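Local coordinates for protein diacylglycerol lipase (Aspergillus oryzae, PDB 5XK2) that probably hydrolyses the ester bonds of mono- and diacylglycerols as a class 3 lipase of the alpha/beta-hydrolase fold, at residues Ile174-Ala180 against Asn197-Phe201; Ala189-Thr193 against Val219-Pro223; Val59-Phe63 against Arg130-Thr134; Ala76-Thr80 against His142-Lys146. Residue numbers count along the deposited sequence, not the author numbering.

Contact 1 of 4, residues Ile174-Ala180 against Asn197-Phe201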
loop_
_atom_site.group_PDB
_atom_site.type_symbol
_atom_site.label_atom_id
_atom_site.label_comp_id
_atom_site.label_asym_id
_atom_site.label_seq_id
_atom_site.Cartn_x
_atom_site.Cartn_y
_atom_site.Cartn_z
ATOM N N ILE A 174 -14.842 -11.264 23.457
ATOM C CA ILE A 174 -14.293 -12.356 22.667
ATOM C C ILE A 174 -13.644 -11.728 21.441
ATOM O O ILE A 174 -14.307 -10.984 20.694
ATOM C CB ILE A 174 -15.383 -13.346 22.194
ATOM C CG1 ILE A 174 -16.366 -13.721 23.315
ATOM C CG2 ILE A 174 -14.743 -14.574 21.535
ATOM C CD1 ILE A 174 -15.716 -14.350 24.521
ATOM N N LEU A 175 -12.368 -12.019 21.223
ATOM C CA LEU A 175 -11.611 -11.333 20.171
ATOM C C LEU A 175 -11.459 -12.178 18.919
ATOM O O LEU A 175 -10.941 -13.285 18.989
ATOM C CB LEU A 175 -10.219 -10.961 20.698
ATOM C CG LEU A 175 -9.230 -10.399 19.668
ATOM C CD1 LEU A 175 -9.703 -9.046 19.068
ATOM C CD2 LEU A 175 -7.826 -10.247 20.299
ATOM N N TYR A 176 -11.901 -11.662 17.774
ATOM C CA TYR A 176 -11.551 -12.287 16.497
ATOM C C TYR A 176 -10.707 -11.302 15.718
ATOM O O TYR A 176 -11.209 -10.281 15.242
ATOM C CB TYR A 176 -12.800 -12.704 15.697
ATOM C CG TYR A 176 -13.645 -13.759 16.387
ATOM C CD1 TYR A 176 -14.531 -13.408 17.410
ATOM C CD2 TYR A 176 -13.518 -15.100 16.061
ATOM C CE1 TYR A 176 -15.305 -14.379 18.060
ATOM C CE2 TYR A 176 -14.270 -16.069 16.706
ATOM C CZ TYR A 176 -15.170 -15.701 17.687
ATOM O OH TYR A 176 -15.917 -16.665 18.323
ATOM N N ALA A 177 -9.416 -11.597 15.606
ATOM C CA ALA A 177 -8.481 -10.664 14.986
ATOM C C ALA A 177 -7.892 -11.287 13.737
ATOM O O ALA A 177 -6.885 -11.979 13.794
ATOM C CB ALA A 177 -7.385 -10.306 15.981
ATOM N N TYR A 178 -8.469 -10.952 12.594
ATOM C CA TYR A 178 -8.076 -11.612 11.347
ATOM C C TYR A 178 -6.954 -10.820 10.710
ATOM O O TYR A 178 -7.144 -9.659 10.403
ATOM C CB TYR A 178 -9.273 -11.699 10.394
ATOM C CG TYR A 178 -10.420 -12.531 10.924
ATOM C CD1 TYR A 178 -10.457 -13.911 10.699
ATOM C CD2 TYR A 178 -11.471 -11.942 11.640
ATOM C CE1 TYR A 178 -11.505 -14.699 11.188
ATOM C CE2 TYR A 178 -12.526 -12.712 12.118
ATOM C CZ TYR A 178 -12.534 -14.088 11.897
ATOM O OH TYR A 178 -13.590 -14.840 12.380
ATOM N N ALA A 179 -5.792 -11.444 10.515
ATOM C CA ALA A 179 -4.679 -10.808 9.796
ATOM C C ALA A 179 -4.095 -9.632 10.563
ATOM O O ALA A 179 -3.668 -8.650 9.972
ATOM C CB ALA A 179 -5.126 -10.331 8.388
ATOM N N ALA A 180 -4.063 -9.737 11.885
ATOM C CA ALA A 180 -3.633 -8.613 12.704
ATOM C C ALA A 180 -2.126 -8.422 12.709
ATOM O O ALA A 180 -1.368 -9.387 12.878
ATOM C CB ALA A 180 -4.108 -8.809 14.152
ATOM N N ASN A 197 -10.039 -16.290 25.350
ATOM C CA ASN A 197 -11.037 -15.889 24.339
ATOM C C ASN A 197 -10.416 -15.038 23.244
ATOM O O ASN A 197 -11.016 -14.053 22.809
ATOM C CB ASN A 197 -12.201 -15.119 24.983
ATOM C CG ASN A 197 -12.930 -15.916 26.060
ATOM O OD1 ASN A 197 -13.115 -15.431 27.185
ATOM N ND2 ASN A 197 -13.338 -17.126 25.729
ATOM N N ASN A 198 -9.220 -15.430 22.810
ATOM C CA ASN A 198 -8.499 -14.774 21.720
ATOM C C ASN A 198 -8.416 -15.643 20.487
ATOM O O ASN A 198 -7.865 -16.749 20.542
ATOM C CB ASN A 198 -7.082 -14.428 22.148
ATOM C CG ASN A 198 -7.054 -13.516 23.361
ATOM O OD1 ASN A 198 -7.676 -12.467 23.355
ATOM N ND2 ASN A 198 -6.334 -13.926 24.404
ATOM N N TYR A 199 -8.937 -15.151 19.367
ATOM C CA TYR A 199 -8.754 -15.868 18.105
ATOM C C TYR A 199 -8.092 -14.952 17.090
ATOM O O TYR A 199 -8.761 -14.207 16.350
ATOM C CB TYR A 199 -10.115 -16.375 17.606
ATOM C CG TYR A 199 -10.800 -17.157 18.689
ATOM C CD1 TYR A 199 -10.421 -18.469 18.950
ATOM C CD2 TYR A 199 -11.790 -16.579 19.481
ATOM C CE1 TYR A 199 -11.011 -19.193 19.999
ATOM C CE2 TYR A 199 -12.397 -17.303 20.525
ATOM C CZ TYR A 199 -11.990 -18.615 20.766
ATOM O OH TYR A 199 -12.556 -19.365 21.777
ATOM N N ARG A 200 -6.779 -15.113 16.978
ATOM C CA ARG A 200 -5.967 -14.312 16.076
ATOM C C ARG A 200 -5.541 -15.182 14.907
ATOM O O ARG A 200 -5.016 -16.288 15.107
ATOM C CB ARG A 200 -4.733 -13.737 16.793
ATOM C CG ARG A 200 -3.812 -12.951 15.819
ATOM C CD ARG A 200 -2.595 -12.376 16.536
ATOM N NE ARG A 200 -1.676 -13.414 17.032
ATOM C CZ ARG A 200 -0.781 -14.070 16.288
ATOM N NH1 ARG A 200 -0.664 -13.808 14.983
ATOM N NH2 ARG A 200 0.025 -14.975 16.862
ATOM N N PHE A 201 -5.780 -14.689 13.694
ATOM C CA PHE A 201 -5.524 -15.471 12.481
ATOM C C PHE A 201 -4.404 -14.923 11.639
ATOM O O PHE A 201 -4.197 -13.717 11.553
ATOM C CB PHE A 201 -6.796 -15.535 11.624
ATOM C CG PHE A 201 -7.937 -16.199 12.328
ATOM C CD1 PHE A 201 -8.750 -15.468 13.172
ATOM C CD2 PHE A 201 -8.179 -17.548 12.159
ATOM C CE1 PHE A 201 -9.816 -16.073 13.840
ATOM C CE2 PHE A 201 -9.218 -18.170 12.829
ATOM C CZ PHE A 201 -10.041 -17.427 13.679
HETATM O O HOH W 1 -2.084 -12.012 13.153
#
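The axes of the parallel strand segments 174-178 and 198-201 approach to 4.7 Å with their directions only 6° off, and their side chains interlock differently on the two faces of the sheet. On the aromatic face, Tyr176, Tyr178, Tyr199 and Phe201 lean over as slabs. Phe201 drops against Tyr178 in a slid, near-parallel pair (centroids 4.6 Å apart, planes at 9°; CD1 of Tyr178 to CD1 of Phe201 3.4 Å). Tyr199 sits beside Tyr176 in a more tilted pair, centroids 5.1 Å apart and planes at 26°, with CG2 of Ile174 filling the notch at the edge of the Tyr199 ring, 3.7 Å from Tyr199 CE2. Helix 14-27 closes over these rings, and Asp17 and the backbone of Phe18 take the hydroxyls of Tyr176 and Tyr178. The other face is flatter: Ala177 is a shallow hollow beside Arg200, and Leu175 a bump against Asn198, under helix 154-168. Five backbone hydrogen bonds join the strands: Leu175 N to Asn197 O (2.9 Å), Tyr199 N to Leu175 O (2.8 Å), Ala177 N to Tyr199 O (2.8 Å), Phe201 N to Ala177 O (2.9 Å) and Ala179 N to Phe201 O (3.0 Å). Helix 186-195 connects these neighbours, a beta-alpha-beta crossover of the alpha/beta-hydrolase fold.

Contact 2 of 4, residues Ala189-Thr193 against Val219-Pro223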
loop_
_atom_site.group_PDB
_atom_site.type_symbol
_atom_site.label_atom_id
_atom_site.label_comp_id
_atom_site.label_asym_id
_atom_site.label_seq_id
_atom_site.Cartn_x
_atom_site.Cartn_y
_atom_site.Cartn_z
ATOM N N ALA A 189 1.494 -8.716 25.687
ATOM C CA ALA A 189 1.017 -9.886 24.944
ATOM C C ALA A 189 0.715 -11.044 25.884
ATOM O O ALA A 189 -0.264 -11.747 25.683
ATOM C CB ALA A 189 2.023 -10.312 23.895
ATOM N N GLU A 190 1.526 -11.226 26.932
ATOM C CA GLU A 190 1.235 -12.287 27.907
ATOM C C GLU A 190 -0.054 -11.997 28.669
ATOM O O GLU A 190 -0.865 -12.889 28.909
ATOM C CB GLU A 190 2.404 -12.465 28.901
ATOM C CG GLU A 190 3.711 -12.846 28.184
ATOM C CD GLU A 190 4.892 -13.036 29.130
ATOM O OE1 GLU A 190 4.671 -13.140 30.356
ATOM O OE2 GLU A 190 6.033 -13.078 28.621
ATOM N N PHE A 191 -0.247 -10.739 29.046
ATOM C CA PHE A 191 -1.479 -10.345 29.724
ATOM C C PHE A 191 -2.721 -10.637 28.875
ATOM O O PHE A 191 -3.678 -11.256 29.359
ATOM C CB PHE A 191 -1.409 -8.856 30.081
ATOM C CG PHE A 191 -2.622 -8.338 30.805
ATOM C CD1 PHE A 191 -2.894 -8.726 32.106
ATOM C CD2 PHE A 191 -3.475 -7.444 30.185
ATOM C CE1 PHE A 191 -4.011 -8.229 32.779
ATOM C CE2 PHE A 191 -4.599 -6.949 30.846
ATOM C CZ PHE A 191 -4.869 -7.342 32.137
ATOM N N ILE A 192 -2.701 -10.208 27.613
ATOM C CA ILE A 192 -3.869 -10.396 26.748
ATOM C C ILE A 192 -4.121 -11.885 26.512
ATOM O O ILE A 192 -5.245 -12.369 26.610
ATOM C CB ILE A 192 -3.694 -9.654 25.412
ATOM C CG1 ILE A 192 -3.558 -8.145 25.673
ATOM C CG2 ILE A 192 -4.867 -9.986 24.472
ATOM C CD1 ILE A 192 -3.304 -7.325 24.410
ATOM N N THR A 193 -3.048 -12.616 26.219
ATOM C CA THR A 193 -3.127 -14.055 25.997
ATOM C C THR A 193 -3.817 -14.762 27.161
ATOM O O THR A 193 -4.695 -15.603 26.976
ATOM C CB THR A 193 -1.696 -14.625 25.790
ATOM O OG1 THR A 193 -1.171 -14.083 24.575
ATOM C CG2 THR A 193 -1.682 -16.168 25.732
ATOM N N VAL A 219 5.673 -8.506 20.293
ATOM C CA VAL A 219 5.436 -9.928 20.113
ATOM C C VAL A 219 3.957 -10.104 19.788
ATOM O O VAL A 219 3.236 -9.121 19.704
ATOM C CB VAL A 219 5.848 -10.741 21.356
ATOM C CG1 VAL A 219 7.329 -10.554 21.624
ATOM C CG2 VAL A 219 5.055 -10.311 22.532
ATOM N N HIS A 220 3.503 -11.336 19.568
ATOM C CA HIS A 220 2.085 -11.556 19.247
ATOM C C HIS A 220 1.327 -12.143 20.421
ATOM O O HIS A 220 1.883 -12.882 21.244
ATOM C CB HIS A 220 1.919 -12.529 18.058
ATOM C CG HIS A 220 1.749 -11.879 16.724
ATOM N ND1 HIS A 220 0.702 -11.022 16.442
ATOM C CD2 HIS A 220 2.438 -12.025 15.565
ATOM C CE1 HIS A 220 0.778 -10.637 15.183
ATOM N NE2 HIS A 220 1.818 -11.241 14.619
ATOM N N ILE A 221 0.038 -11.822 20.483
ATOM C CA ILE A 221 -0.910 -12.561 21.285
ATOM C C ILE A 221 -0.936 -14.009 20.811
ATOM O O ILE A 221 -0.853 -14.277 19.609
ATOM C CB ILE A 221 -2.312 -11.933 21.161
ATOM C CG1 ILE A 221 -2.277 -10.514 21.726
ATOM C CG2 ILE A 221 -3.380 -12.789 21.835
ATOM C CD1 ILE A 221 -3.380 -9.604 21.130
ATOM N N SER A 222 -1.030 -14.936 21.756
ATOM C CA SER A 222 -1.078 -16.358 21.459
ATOM C C SER A 222 -2.473 -16.908 21.810
ATOM O O SER A 222 -3.138 -16.387 22.702
ATOM C CB SER A 222 0.032 -17.068 22.261
ATOM O OG SER A 222 -0.138 -18.472 22.248
ATOM N N PRO A 223 -2.938 -17.955 21.107
ATOM C CA PRO A 223 -2.237 -18.648 20.016
ATOM C C PRO A 223 -2.447 -18.010 18.651
ATOM O O PRO A 223 -3.232 -17.078 18.488
ATOM C CB PRO A 223 -2.878 -20.045 20.031
ATOM C CG PRO A 223 -4.299 -19.770 20.465
ATOM C CD PRO A 223 -4.189 -18.636 21.477
HETATM O O HOH W 2 -5.289 -16.740 24.150
#
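Hydrogen bonding centres on Thr193, whose OG1 works in both directions. It donates to Ala189 O (2.7 Å), one turn back in the same helix, and accepts from Ser222 N at 2.9 Å along an almost straight N-H...O line. Ala189 O also accepts Thr193 N (3.0 Å); with its proton turned back to the helix, OG1 presents a lone pair to Ser222 N. A water adds a second polar link, donating to Thr193 O (3.1 Å) and to Ser222 O (2.6 Å), so the passing chain is tied to the helix through both the N and the O of Ser222.

Helix 186-195 is the crossover helix between strands 173-178 and 198-203 of the alpha/beta-hydrolase sheet, and 219-223 belongs to the irregular connection leading from strand 198-203 to strand 224-227. The contact therefore lays this connection along a helix flanking the sheet.

Apolar packing supplies the rest. The CB of Ala189 meets CG2 of Val219 at 3.3 Å, a tight fit that a small side chain permits, and it makes a van der Waals contact with His220 O at 3.7 Å. Ile192 CG2 touches Ile221 CD1 at 3.7 Å, and helix 154-168 adds Ala164 beside Ile192 and Ser160 beside Ile221. His220 instead points its CB away from the helix, and its NE2 is hydrogen-bonded to Pro209 O.

Contact 3 of 4, residues Val59-Phe63 against Arg130-Thr134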
loop_
_atom_site.group_PDB
_atom_site.type_symbol
_atom_site.label_atom_id
_atom_site.label_comp_id
_atom_site.label_asym_id
_atom_site.label_seq_id
_atom_site.Cartn_x
_atom_site.Cartn_y
_atom_site.Cartn_z
ATOM N N VAL A 59 -27.167 -1.969 13.092
ATOM C CA VAL A 59 -26.271 -0.964 13.682
ATOM C C VAL A 59 -26.939 -0.199 14.814
ATOM O O VAL A 59 -28.060 0.285 14.681
ATOM C CB VAL A 59 -25.775 0.047 12.601
ATOM C CG1 VAL A 59 -24.947 1.169 13.240
ATOM C CG2 VAL A 59 -24.943 -0.673 11.545
ATOM N N LYS A 60 -26.218 -0.088 15.927
ATOM C CA LYS A 60 -26.623 0.737 17.075
ATOM C C LYS A 60 -25.874 2.060 16.977
ATOM O O LYS A 60 -26.445 3.129 17.233
ATOM C CB LYS A 60 -26.373 0.035 18.409
ATOM C CG LYS A 60 -26.986 0.797 19.591
ATOM C CD LYS A 60 -28.514 0.806 19.408
ATOM C CE LYS A 60 -29.244 1.714 20.357
ATOM N NZ LYS A 60 -30.714 1.557 20.101
ATOM N N LEU A 61 -24.566 1.979 16.740
ATOM C CA LEU A 61 -23.741 3.171 16.567
ATOM C C LEU A 61 -22.676 2.913 15.525
ATOM O O LEU A 61 -22.124 1.833 15.478
ATOM C CB LEU A 61 -23.075 3.574 17.894
ATOM C CG LEU A 61 -22.168 4.815 17.827
ATOM C CD1 LEU A 61 -22.939 6.045 17.373
ATOM C CD2 LEU A 61 -21.515 5.073 19.160
ATOM N N SER A 62 -22.413 3.897 14.677
ATOM C CA SER A 62 -21.289 3.803 13.759
ATOM C C SER A 62 -20.327 4.947 14.075
ATOM O O SER A 62 -20.704 5.960 14.702
ATOM C CB SER A 62 -21.754 3.867 12.302
ATOM O OG SER A 62 -22.262 5.171 12.023
ATOM N N PHE A 63 -19.084 4.783 13.655
ATOM C CA PHE A 63 -18.063 5.794 13.884
ATOM C C PHE A 63 -17.068 5.810 12.747
ATOM O O PHE A 63 -16.765 4.782 12.130
ATOM C CB PHE A 63 -17.345 5.559 15.228
ATOM C CG PHE A 63 -16.895 4.137 15.441
ATOM C CD1 PHE A 63 -15.653 3.715 15.004
ATOM C CD2 PHE A 63 -17.707 3.239 16.128
ATOM C CE1 PHE A 63 -15.243 2.406 15.203
ATOM C CE2 PHE A 63 -17.314 1.939 16.333
ATOM C CZ PHE A 63 -16.082 1.516 15.870
ATOM N N ARG A 130 -17.459 6.434 23.328
ATOM C CA ARG A 130 -18.691 6.191 22.564
ATOM C C ARG A 130 -19.085 4.727 22.582
ATOM O O ARG A 130 -20.251 4.380 22.733
ATOM C CB ARG A 130 -18.507 6.608 21.114
ATOM C CG ARG A 130 -18.911 7.981 20.761
ATOM C CD ARG A 130 -18.428 8.200 19.345
ATOM N NE ARG A 130 -16.989 8.423 19.306
ATOM C CZ ARG A 130 -16.334 8.773 18.210
ATOM N NH1 ARG A 130 -16.991 8.892 17.063
ATOM N NH2 ARG A 130 -15.033 9.011 18.259
ATOM N N ILE A 131 -18.090 3.858 22.419
ATOM C CA ILE A 131 -18.363 2.425 22.365
ATOM C C ILE A 131 -18.813 1.885 23.727
ATOM O O ILE A 131 -19.776 1.129 23.823
ATOM C CB ILE A 131 -17.126 1.666 21.833
ATOM C CG1 ILE A 131 -16.962 1.970 20.334
ATOM C CG2 ILE A 131 -17.271 0.167 22.084
ATOM C CD1 ILE A 131 -15.650 1.485 19.723
ATOM N N ILE A 132 -18.142 2.300 24.797
ATOM C CA ILE A 132 -18.536 1.884 26.130
ATOM C C ILE A 132 -19.932 2.401 26.476
ATOM O O ILE A 132 -20.745 1.667 27.049
ATOM C CB ILE A 132 -17.504 2.359 27.160
ATOM C CG1 ILE A 132 -16.218 1.553 26.978
ATOM C CG2 ILE A 132 -18.041 2.211 28.591
ATOM C CD1 ILE A 132 -15.082 2.028 27.841
ATOM N N LYS A 133 -20.210 3.645 26.087
ATOM C CA LYS A 133 -21.536 4.231 26.305
ATOM C C LYS A 133 -22.589 3.351 25.662
ATOM O O LYS A 133 -23.621 3.032 26.261
ATOM C CB LYS A 133 -21.607 5.647 25.734
ATOM C CG LYS A 133 -22.992 6.311 25.868
ATOM C CD LYS A 133 -23.058 7.586 25.027
ATOM C CE LYS A 133 -24.310 8.427 25.317
ATOM N NZ LYS A 133 -25.371 8.309 24.264
ATOM N N THR A 134 -22.297 2.930 24.436
ATOM C CA THR A 134 -23.230 2.099 23.684
ATOM C C THR A 134 -23.376 0.701 24.284
ATOM O O THR A 134 -24.490 0.181 24.370
ATOM C CB THR A 134 -22.798 2.001 22.207
ATOM O OG1 THR A 134 -22.776 3.320 21.633
ATOM C CG2 THR A 134 -23.783 1.134 21.418
HETATM O O HOH W 3 -19.774 8.064 16.320
#
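At one margin of the central sheet of the alpha/beta-hydrolase fold, the outermost strand 58-65 is packed against helix 118-138. The short segments run nearly antiparallel, at 173°, with axes 9.8 Å apart. A classic beta bulge, in which Lys60 and Leu61 both face Val75 of the adjacent strand, lies where the chain turns a corner at Lys60. Leu61 points at the helix, and its CD2 comes within 3.3 Å of Thr134 OG1 and 3.9 Å of Arg130 CB. That hydroxyl is turned inward, donating to Arg130 O at 3.0 Å, so the leucine meets a polar group already satisfied by its own helix. Two residues on, Phe63 points the same way and brings CE2 to 3.8 Å from Ile131 CD1, a side chain that also reaches Val75, Val86 and Phe88 of the neighbouring strands. Lys60 CG lies 3.7 Å from Thr134 CG2. No direct hydrogen bond crosses; a water donates to Ser62 O (2.8 Å) and accepts from Arg130 NH1 (3.0 Å), while NH2 of Arg130 is held by Val126 O. Alternate strand residues meeting successive turns of a helix in this way represent the helix-on-sheet layering of an alpha/beta fold.

Contact 4 of 4, residues Ala76-Thr80 against His142-Lys146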
loop_
_atom_site.group_PDB
_atom_site.type_symbol
_atom_site.label_atom_id
_atom_site.label_comp_id
_atom_site.label_asym_id
_atom_site.label_seq_id
_atom_site.Cartn_x
_atom_site.Cartn_y
_atom_site.Cartn_z
ATOM N N ALA A 76 -22.911 -3.230 16.629
ATOM C CA ALA A 76 -24.145 -3.787 16.082
ATOM C C ALA A 76 -24.744 -4.830 17.019
ATOM O O ALA A 76 -24.052 -5.377 17.897
ATOM C CB ALA A 76 -23.872 -4.407 14.710
ATOM N N VAL A 77 -26.039 -5.075 16.855
ATOM C CA VAL A 77 -26.732 -6.061 17.671
ATOM C C VAL A 77 -27.127 -7.224 16.774
ATOM O O VAL A 77 -27.805 -7.017 15.753
ATOM C CB VAL A 77 -27.996 -5.468 18.326
ATOM C CG1 VAL A 77 -28.746 -6.546 19.083
ATOM C CG2 VAL A 77 -27.636 -4.315 19.246
ATOM N N ASP A 78 -26.708 -8.431 17.152
ATOM C CA ASP A 78 -27.089 -9.640 16.438
ATOM C C ASP A 78 -28.018 -10.437 17.362
ATOM O O ASP A 78 -27.560 -11.095 18.299
ATOM C CB ASP A 78 -25.827 -10.429 16.065
ATOM C CG ASP A 78 -26.114 -11.722 15.321
ATOM O OD1 ASP A 78 -27.236 -12.254 15.398
ATOM O OD2 ASP A 78 -25.171 -12.244 14.671
ATOM N N ASN A 79 -29.320 -10.392 17.079
ATOM C CA ASN A 79 -30.291 -11.051 17.952
ATOM C C ASN A 79 -30.450 -12.519 17.603
ATOM O O ASN A 79 -31.035 -13.295 18.355
ATOM C CB ASN A 79 -31.641 -10.338 17.891
ATOM C CG ASN A 79 -31.622 -9.018 18.631
ATOM O OD1 ASN A 79 -31.069 -8.928 19.735
ATOM N ND2 ASN A 79 -32.223 -7.982 18.026
ATOM N N THR A 80 -29.913 -12.912 16.460
ATOM C CA THR A 80 -29.953 -14.314 16.081
ATOM C C THR A 80 -28.925 -15.089 16.874
ATOM O O THR A 80 -29.221 -16.148 17.438
ATOM C CB THR A 80 -29.711 -14.469 14.581
ATOM O OG1 THR A 80 -30.768 -13.795 13.903
ATOM C CG2 THR A 80 -29.694 -15.943 14.174
ATOM N N HIS A 142 -30.276 -6.673 26.486
ATOM C CA HIS A 142 -29.411 -7.719 25.918
ATOM C C HIS A 142 -28.528 -8.448 26.940
ATOM O O HIS A 142 -27.355 -8.640 26.653
ATOM C CB HIS A 142 -28.612 -7.139 24.763
ATOM C CG HIS A 142 -29.477 -6.406 23.777
ATOM N ND1 HIS A 142 -29.830 -5.085 23.946
ATOM C CD2 HIS A 142 -30.112 -6.822 22.652
ATOM C CE1 HIS A 142 -30.612 -4.703 22.950
ATOM N NE2 HIS A 142 -30.798 -5.738 22.147
ATOM N N SER A 143 -28.957 -8.550 28.196
ATOM C CA SER A 143 -28.020 -8.776 29.310
ATOM C C SER A 143 -27.128 -10.026 29.221
ATOM O O SER A 143 -26.018 -10.014 29.744
ATOM C CB SER A 143 -28.791 -8.817 30.639
ATOM O OG SER A 143 -29.691 -9.904 30.675
ATOM N N ASP A 144 -27.607 -11.088 28.585
ATOM C CA ASP A 144 -26.826 -12.325 28.484
ATOM C C ASP A 144 -26.074 -12.476 27.163
ATOM O O ASP A 144 -25.567 -13.551 26.868
ATOM C CB ASP A 144 -27.720 -13.543 28.713
ATOM C CG ASP A 144 -28.817 -13.660 27.688
ATOM O OD1 ASP A 144 -29.109 -12.655 27.000
ATOM O OD2 ASP A 144 -29.408 -14.755 27.586
ATOM N N TYR A 145 -26.058 -11.435 26.337
ATOM C CA TYR A 145 -25.384 -11.522 25.041
ATOM C C TYR A 145 -23.869 -11.584 25.160
ATOM O O TYR A 145 -23.279 -10.988 26.080
ATOM C CB TYR A 145 -25.758 -10.315 24.155
ATOM C CG TYR A 145 -27.125 -10.373 23.498
ATOM C CD1 TYR A 145 -28.213 -10.971 24.127
ATOM C CD2 TYR A 145 -27.328 -9.812 22.247
ATOM C CE1 TYR A 145 -29.460 -11.025 23.527
ATOM C CE2 TYR A 145 -28.578 -9.855 21.628
ATOM C CZ TYR A 145 -29.639 -10.469 22.276
ATOM O OH TYR A 145 -30.873 -10.522 21.700
ATOM N N LYS A 146 -23.232 -12.294 24.225
ATOM C CA LYS A 146 -21.785 -12.239 24.096
ATOM C C LYS A 146 -21.380 -10.870 23.622
ATOM O O LYS A 146 -22.135 -10.199 22.922
ATOM C CB LYS A 146 -21.270 -13.274 23.095
ATOM C CG LYS A 146 -21.506 -14.702 23.487
ATOM C CD LYS A 146 -20.627 -15.634 22.664
ATOM C CE LYS A 146 -21.302 -16.073 21.386
ATOM N NZ LYS A 146 -21.371 -14.993 20.370
#
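Strand 76-78 ends and runs out into a loop at Asn79, while His142-Tyr145 forms a type I beta turn closed by Tyr145 N to His142 O at 3.1 Å. The backbones stay well apart, the nearest CA atoms being those of Asn79 and Tyr145 at 8.6 Å, so side chains bridge the gap. Tyr145 OH donates a short hydrogen bond to Asn79 OD1 (2.5 Å), which approaches the phenol in its ring plane. The same OD1 lies 3.7 Å from His142 CD2 at the edge of the imidazole. Val77 fills the space beside both rings, its CG1 3.8 Å from His142 NE2 and 4.2 Å from Tyr145 CE2. His142 ND1 is engaged by Leu138 O at the end of the preceding helix, and Tyr145 also packs on Ile84 of strand 83-89. The contact thus joins the end of one sheet strand to the turn that leads from helix 118-138 into strand 146-152, a helix-to-strand connection of the alpha/beta-hydrolase fold.

In the fold
All but contact 2 reach the central mixed sheet directly. Contacts 3 and 4 lie on adjacent strands, 58-65 and 71-78, and on helix 118-138 and the loop that follows it; their centres are 14 Å apart and nearest atoms about 4 Å, without touching. Contacts 1 and 2 touch: Arg200 NE probably hydrogen-bonds Ile221 O (2.8 Å), and Asn198 ND2 Ile192 O (2.9 Å), tying strand 198-203 to the connection and helix beside it. Contact 1 lies nearest the chain centre (6 Å). There Ala179 touches Asp206 and His268, which with Ser153 probably form the catalytic triad. Contacts 2, 3 and 4 lie farther out, at 14, 17 and 19 Å; contact 2 is 27 Å, centre to centre, from both 3 and 4.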